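Local coordinates for sugar kinase, pfkB family (Thermotoga maritima, PDB 2AJR), which probably phosphorylates a sugar phosphate with ATP, as a pfkB-family kinase of the 1-phosphofructokinase type, at residues Ser68-Gly79 with Ile93-Thr104. Numbering follows the deposited sequence.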
# COMPACT_ATOMS: atom_id res chain seq x y z
N SER A 68 -27.70 -4.02 -8.03
CA SER A 68 -27.63 -4.23 -6.60
C SER A 68 -27.52 -2.92 -5.86
O SER A 68 -27.10 -1.93 -6.44
CB SER A 68 -26.44 -5.15 -6.23
OG SER A 68 -25.21 -4.74 -6.83
N VAL A 69 -27.93 -2.92 -4.59
CA VAL A 69 -27.52 -1.88 -3.65
C VAL A 69 -26.37 -2.40 -2.80
O VAL A 69 -26.47 -3.49 -2.22
CB VAL A 69 -28.65 -1.46 -2.71
CG1 VAL A 69 -28.14 -0.43 -1.68
CG2 VAL A 69 -29.81 -0.90 -3.51
N ALA A 70 -25.29 -1.63 -2.73
CA ALA A 70 -24.13 -2.00 -1.93
C ALA A 70 -24.12 -1.18 -0.65
O ALA A 70 -24.13 0.05 -0.71
CB ALA A 70 -22.84 -1.77 -2.71
N THR A 71 -24.09 -1.86 0.50
CA THR A 71 -23.98 -1.16 1.77
C THR A 71 -22.82 -1.67 2.66
O THR A 71 -22.17 -2.67 2.34
CB THR A 71 -25.31 -1.23 2.55
OG1 THR A 71 -25.28 -0.25 3.60
CG2 THR A 71 -25.53 -2.61 3.13
N GLY A 72 -22.57 -0.96 3.76
CA GLY A 72 -21.40 -1.16 4.60
C GLY A 72 -20.89 0.14 5.24
O GLY A 72 -21.63 1.11 5.38
N PHE A 73 -19.62 0.15 5.63
CA PHE A 73 -19.00 1.35 6.17
C PHE A 73 -17.87 1.79 5.26
O PHE A 73 -17.11 0.96 4.80
CB PHE A 73 -18.44 1.10 7.56
CG PHE A 73 -19.45 0.62 8.55
CD1 PHE A 73 -20.42 1.49 9.05
CD2 PHE A 73 -19.44 -0.68 9.01
CE1 PHE A 73 -21.36 1.05 9.96
CE2 PHE A 73 -20.39 -1.12 9.93
CZ PHE A 73 -21.36 -0.25 10.40
N VAL A 74 -17.76 3.08 4.99
CA VAL A 74 -16.61 3.62 4.29
C VAL A 74 -16.14 4.82 5.06
O VAL A 74 -16.92 5.42 5.81
CB VAL A 74 -16.96 4.03 2.86
CG1 VAL A 74 -17.53 2.85 2.09
CG2 VAL A 74 -17.93 5.23 2.86
N GLY A 75 -14.89 5.20 4.87
CA GLY A 75 -14.41 6.41 5.54
C GLY A 75 -13.17 7.03 4.96
O GLY A 75 -12.43 6.38 4.24
N GLY A 76 -12.95 8.29 5.30
CA GLY A 76 -11.75 9.02 4.89
C GLY A 76 -11.46 9.11 3.41
O GLY A 76 -12.36 8.99 2.57
N TYR A 77 -10.19 9.34 3.09
CA TYR A 77 -9.72 9.46 1.71
C TYR A 77 -9.96 8.20 0.89
O TYR A 77 -10.39 8.27 -0.27
CB TYR A 77 -8.23 9.75 1.69
CG TYR A 77 -7.82 11.07 2.29
CD1 TYR A 77 -8.24 12.29 1.72
CD2 TYR A 77 -6.97 11.11 3.39
CE1 TYR A 77 -7.83 13.50 2.26
CE2 TYR A 77 -6.56 12.31 3.94
CZ TYR A 77 -6.99 13.51 3.37
OH TYR A 77 -6.55 14.68 3.95
N MSE A 78 -9.65 7.05 1.48
CA MSE A 78 -9.81 5.79 0.79
C MSE A 78 -11.29 5.54 0.54
O MSE A 78 -11.69 5.04 -0.52
CB MSE A 78 -9.22 4.65 1.63
CG MSE A 78 -7.73 4.78 1.91
SE MSE A 78 -6.63 4.94 0.30
CE MSE A 78 -6.33 6.84 0.18
N GLY A 79 -12.12 5.93 1.50
CA GLY A 79 -13.54 5.78 1.33
C GLY A 79 -14.03 6.51 0.11
O GLY A 79 -14.80 5.96 -0.67
N ILE A 93 -25.14 -0.46 -9.95
CA ILE A 93 -24.82 -0.49 -8.53
C ILE A 93 -25.23 0.83 -7.91
O ILE A 93 -24.80 1.86 -8.39
CB ILE A 93 -23.33 -0.69 -8.28
CG1 ILE A 93 -22.82 -1.91 -9.04
CG2 ILE A 93 -23.04 -0.88 -6.78
CD1 ILE A 93 -21.33 -2.07 -8.98
N THR A 94 -26.07 0.78 -6.89
CA THR A 94 -26.37 1.93 -6.04
C THR A 94 -25.63 1.74 -4.72
O THR A 94 -25.64 0.66 -4.15
CB THR A 94 -27.88 2.06 -5.72
OG1 THR A 94 -28.64 2.03 -6.93
CG2 THR A 94 -28.19 3.39 -4.97
N THR A 95 -24.99 2.80 -4.24
CA THR A 95 -24.27 2.73 -2.98
C THR A 95 -25.15 3.30 -1.88
O THR A 95 -25.95 4.21 -2.12
CB THR A 95 -22.96 3.50 -3.06
OG1 THR A 95 -23.22 4.89 -3.18
CG2 THR A 95 -22.11 2.99 -4.25
N ASN A 96 -25.02 2.74 -0.68
CA ASN A 96 -25.74 3.25 0.49
C ASN A 96 -24.93 2.96 1.76
O ASN A 96 -25.32 2.16 2.60
CB ASN A 96 -27.13 2.60 0.54
CG ASN A 96 -27.99 3.16 1.65
OD1 ASN A 96 -27.88 4.33 2.01
ND2 ASN A 96 -28.84 2.31 2.22
N PHE A 97 -23.78 3.60 1.84
CA PHE A 97 -22.80 3.31 2.87
C PHE A 97 -22.90 4.30 4.01
O PHE A 97 -23.07 5.48 3.78
CB PHE A 97 -21.39 3.45 2.28
CG PHE A 97 -21.02 2.39 1.30
CD1 PHE A 97 -20.83 1.09 1.72
CD2 PHE A 97 -20.84 2.70 -0.02
CE1 PHE A 97 -20.49 0.10 0.82
CE2 PHE A 97 -20.48 1.71 -0.93
CZ PHE A 97 -20.31 0.40 -0.50
N VAL A 98 -22.73 3.84 5.24
CA VAL A 98 -22.59 4.76 6.36
C VAL A 98 -21.14 5.24 6.41
O VAL A 98 -20.21 4.42 6.45
CB VAL A 98 -22.94 4.07 7.67
CG1 VAL A 98 -22.46 4.90 8.86
CG2 VAL A 98 -24.42 3.81 7.72
N TYR A 99 -20.97 6.55 6.40
CA TYR A 99 -19.66 7.18 6.40
C TYR A 99 -19.15 7.30 7.82
O TYR A 99 -19.83 7.84 8.67
CB TYR A 99 -19.74 8.55 5.73
CG TYR A 99 -19.85 8.40 4.24
CD1 TYR A 99 -21.05 8.03 3.66
CD2 TYR A 99 -18.73 8.55 3.41
CE1 TYR A 99 -21.16 7.84 2.30
CE2 TYR A 99 -18.84 8.37 2.04
CZ TYR A 99 -20.06 8.00 1.50
OH TYR A 99 -20.20 7.82 0.15
N VAL A 100 -17.94 6.80 8.05
CA VAL A 100 -17.38 6.75 9.39
C VAL A 100 -16.11 7.60 9.43
O VAL A 100 -15.58 7.98 8.40
CB VAL A 100 -17.08 5.28 9.83
CG1 VAL A 100 -18.36 4.47 9.88
CG2 VAL A 100 -16.08 4.59 8.89
N GLU A 101 -15.67 7.91 10.65
CA GLU A 101 -14.42 8.64 10.88
C GLU A 101 -13.37 7.56 10.77
O GLU A 101 -13.52 6.49 11.35
CB GLU A 101 -14.46 9.28 12.29
CG GLU A 101 -13.51 10.48 12.56
CD GLU A 101 -13.83 11.72 11.72
OE1 GLU A 101 -14.93 12.30 11.88
OE2 GLU A 101 -12.96 12.14 10.91
N GLY A 102 -12.32 7.77 9.99
CA GLY A 102 -11.31 6.71 9.85
C GLY A 102 -11.25 6.22 8.43
O GLY A 102 -12.18 6.42 7.67
N GLU A 103 -10.15 5.56 8.08
CA GLU A 103 -9.89 5.19 6.70
C GLU A 103 -10.40 3.81 6.32
O GLU A 103 -10.17 2.83 7.03
CB GLU A 103 -8.39 5.26 6.42
CG GLU A 103 -7.83 6.68 6.49
CD GLU A 103 -8.20 7.57 5.29
OE1 GLU A 103 -8.38 7.02 4.19
OE2 GLU A 103 -8.28 8.81 5.46
N THR A 104 -11.10 3.73 5.19
CA THR A 104 -11.35 2.46 4.56
C THR A 104 -10.00 1.81 4.24
O THR A 104 -9.09 2.47 3.75
CB THR A 104 -12.16 2.62 3.28
OG1 THR A 104 -13.49 3.03 3.61
CG2 THR A 104 -12.21 1.29 2.50
O HOH W 1 -15.14 9.71 6.63
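Strands 68-71 and 93-100 run parallel, their axes 4.6 Å apart at closest approach and inclined by 26°, and exchange backbone bonds such as Ala70 N to Thr94 O. At the corner at Gly72 the regular pairing lapses: where a backbone donor would be expected, Asn96 O instead takes the hydroxyl of Thr71, OG1 to O 2.6 Å, which chi1 of -164° lays beside its own carbonyl carbon. Pairing resumes from Gly72 O to Val98 N and, beyond it, Val74 O takes Val100 N. This is the beta-alpha-beta crossover of the ribokinase-like fold: helix 76-89 links the two strands, and 93-100 is the outermost strand of the large sheet within the chain. Val74 spreads its methyls between two aromatic rings on the face turned to that helix. Val74 CG1 lies over one face of Phe97, 3.8 Å from the ring centroid, while Ala70 O sits over the opposite face; Val74 CG2 makes a second CH-pi contact, over the face of Tyr99. On the other face, Phe73 CD1 packs against Val100 CG1 and Val98 CB, and its ring meets Phe136. Past the strand, Thr104 OG1 accepts from Gly75 N at 2.9 Å, and Gly75 O receives Thr104 N and Gly79 N from opposite faces of its plane. Glu103, bent at chi2 (-74°), brings both carboxylate oxygens to the backbone of 77-78: OE1 takes Met78 N through its syn lone pair at 3.0 Å, and OE2 takes Tyr77 N at 3.1 Å. A glutamine here, uncharged and with one carbonyl oxygen, would probably leave Tyr77 N or Met78 N without its acceptor. Tyr77 OH bonds to Glu84 of the second subunit.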